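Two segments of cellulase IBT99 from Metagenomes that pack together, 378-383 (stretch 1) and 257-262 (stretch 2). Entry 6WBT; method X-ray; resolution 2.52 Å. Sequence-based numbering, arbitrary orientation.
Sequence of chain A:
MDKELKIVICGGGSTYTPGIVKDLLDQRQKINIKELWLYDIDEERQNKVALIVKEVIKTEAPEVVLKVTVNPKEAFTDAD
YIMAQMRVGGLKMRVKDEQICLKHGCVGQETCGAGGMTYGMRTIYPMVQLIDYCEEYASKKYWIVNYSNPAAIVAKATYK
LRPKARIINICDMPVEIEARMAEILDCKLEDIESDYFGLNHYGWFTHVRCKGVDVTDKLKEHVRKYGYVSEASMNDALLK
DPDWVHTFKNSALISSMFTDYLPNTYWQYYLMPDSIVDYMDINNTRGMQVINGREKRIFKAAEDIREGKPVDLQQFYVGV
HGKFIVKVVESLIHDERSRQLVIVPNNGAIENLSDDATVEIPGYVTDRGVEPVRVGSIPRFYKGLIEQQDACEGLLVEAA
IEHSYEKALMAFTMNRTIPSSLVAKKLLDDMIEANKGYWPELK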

# COMPACT_ATOMS: atom_id res chain seq x y z
N ILE A 378 5.61 0.27 12.08
CA ILE A 378 6.70 0.67 12.97
C ILE A 378 6.86 2.19 12.86
O ILE A 378 6.55 2.77 11.81
CB ILE A 378 8.00 -0.06 12.62
CG1 ILE A 378 8.47 0.29 11.21
CG2 ILE A 378 7.81 -1.57 12.77
CD1 ILE A 378 9.77 -0.38 10.81
N PRO A 379 7.32 2.86 13.92
CA PRO A 379 7.43 4.33 13.87
C PRO A 379 8.45 4.79 12.84
O PRO A 379 9.19 4.01 12.24
CB PRO A 379 7.85 4.71 15.29
CG PRO A 379 8.35 3.44 15.92
CD PRO A 379 7.60 2.33 15.26
N ARG A 380 8.49 6.11 12.64
CA ARG A 380 9.21 6.69 11.51
C ARG A 380 10.72 6.50 11.64
O ARG A 380 11.39 6.18 10.65
CB ARG A 380 8.87 8.18 11.38
CG ARG A 380 9.78 8.94 10.42
CD ARG A 380 9.41 10.41 10.33
NE ARG A 380 8.36 10.66 9.35
CZ ARG A 380 7.07 10.81 9.65
NH1 ARG A 380 6.66 10.73 10.91
NH2 ARG A 380 6.19 11.04 8.68
N PHE A 381 11.28 6.69 12.84
CA PHE A 381 12.73 6.62 13.00
C PHE A 381 13.28 5.25 12.63
O PHE A 381 14.41 5.15 12.14
CB PHE A 381 13.12 6.98 14.44
CG PHE A 381 14.57 6.73 14.75
CD1 PHE A 381 15.56 7.48 14.14
CD2 PHE A 381 14.94 5.75 15.65
CE1 PHE A 381 16.89 7.26 14.42
CE2 PHE A 381 16.27 5.52 15.94
CZ PHE A 381 17.25 6.27 15.32
N TYR A 382 12.51 4.19 12.87
CA TYR A 382 12.96 2.85 12.56
C TYR A 382 12.58 2.41 11.15
O TYR A 382 13.21 1.48 10.62
CB TYR A 382 12.40 1.87 13.59
CG TYR A 382 12.66 2.32 15.01
CD1 TYR A 382 13.87 2.04 15.63
CD2 TYR A 382 11.72 3.05 15.70
CE1 TYR A 382 14.11 2.46 16.92
CE2 TYR A 382 11.95 3.48 16.99
CZ TYR A 382 13.15 3.18 17.60
OH TYR A 382 13.40 3.60 18.88
N LYS A 383 11.58 3.05 10.54
CA LYS A 383 11.29 2.80 9.13
C LYS A 383 12.41 3.34 8.25
O LYS A 383 12.90 2.64 7.35
CB LYS A 383 9.95 3.42 8.75
CG LYS A 383 9.68 3.45 7.26
CD LYS A 383 8.43 4.25 6.94
CE LYS A 383 8.25 4.44 5.44
NZ LYS A 383 8.10 3.14 4.73
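Stretch 2 257-262: MFTDYL

Two backbones need not touch for their segments to pack: aromatic side chains can span the gap, as the start of a helix in cellulase IBT99 illustrates. Stretch 2 has just left a helix at Phe-258 and runs on in irregular conformation; the register runs in the opposite sense to stretch 1, Pro-379 CA lying 9.9 Å from Asp-260 CA and Phe-381 CA 9.7 Å from Phe-258 CA. Ile-378 contributes nothing to the contact. Pro-379, the N-cap residue, accepts a backbone hydrogen bond, Lys-383 N to Pro-379 O, 3.1 Å, and sets its ring against Tyr-261, with Pro-379 CG 3.5 Å from Tyr-261 OH. Arg-380 is out of reach. Phe-381, chi1 in t, reaches across to form an offset stack with Phe-258; the centroids are 4.8 Å apart, the planes are 21° from parallel, and Phe-381 CZ approaches Phe-258 CE1 to 3.7 Å. Tyr-382, chi1 in m, is the most heavily covered residue. Tyr-261 lies over one face of its ring, Tyr-382 CE2 to Tyr-261 CE2 being 3.5 Å, with the planes inclined at 41°. At the ring's edge, Tyr-382 OH donates a hydrogen bond to Asp-260 OD2 (3.1 Å), adding a directional polar contact to the aromatic packing. Lys-383 takes no part.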

# COMPACT_ATOMS: atom_id res chain seq x y z
N MSE A 257 20.08 7.26 24.28
CA MSE A 257 19.70 8.31 23.35
C MSE A 257 18.33 8.03 22.74
O MSE A 257 17.53 8.94 22.55
CB MSE A 257 20.76 8.45 22.25
CG MSE A 257 22.15 8.77 22.78
SE MSE A 257 23.54 8.67 21.41
CE MSE A 257 23.03 10.22 20.34
N PHE A 258 18.08 6.76 22.43
CA PHE A 258 16.81 6.32 21.85
C PHE A 258 16.16 5.36 22.84
O PHE A 258 16.63 4.23 23.01
CB PHE A 258 17.04 5.66 20.49
CG PHE A 258 18.00 6.41 19.61
CD1 PHE A 258 17.62 7.57 18.97
CD2 PHE A 258 19.30 5.95 19.44
CE1 PHE A 258 18.50 8.27 18.17
CE2 PHE A 258 20.19 6.65 18.63
CZ PHE A 258 19.79 7.80 18.00
N THR A 259 15.09 5.82 23.49
CA THR A 259 14.54 5.15 24.66
C THR A 259 13.30 4.31 24.35
O THR A 259 12.65 3.82 25.28
CB THR A 259 14.19 6.19 25.73
OG1 THR A 259 13.18 7.07 25.23
CG2 THR A 259 15.42 7.01 26.09
N ASP A 260 12.96 4.12 23.08
CA ASP A 260 11.78 3.33 22.74
C ASP A 260 12.01 1.85 23.01
O ASP A 260 11.28 1.22 23.78
CB ASP A 260 11.39 3.56 21.28
CG ASP A 260 10.84 4.95 21.03
OD1 ASP A 260 10.03 5.43 21.85
OD2 ASP A 260 11.24 5.57 20.02
N TYR A 261 13.03 1.27 22.38
CA TYR A 261 13.27 -0.16 22.43
C TYR A 261 14.69 -0.44 22.90
O TYR A 261 15.54 0.45 22.94
CB TYR A 261 13.04 -0.81 21.05
CG TYR A 261 11.79 -0.33 20.34
CD1 TYR A 261 10.57 -0.30 20.99
CD2 TYR A 261 11.85 0.11 19.03
CE1 TYR A 261 9.43 0.14 20.35
CE2 TYR A 261 10.71 0.55 18.37
CZ TYR A 261 9.51 0.57 19.04
OH TYR A 261 8.38 1.01 18.39
N LEU A 262 14.94 -1.69 23.25
CA LEU A 262 16.29 -2.15 23.53
C LEU A 262 16.98 -2.52 22.22
O LEU A 262 16.47 -3.38 21.49
CB LEU A 262 16.27 -3.35 24.48
CG LEU A 262 15.98 -3.01 25.94
CD1 LEU A 262 15.73 -4.28 26.75
CD2 LEU A 262 17.14 -2.22 26.53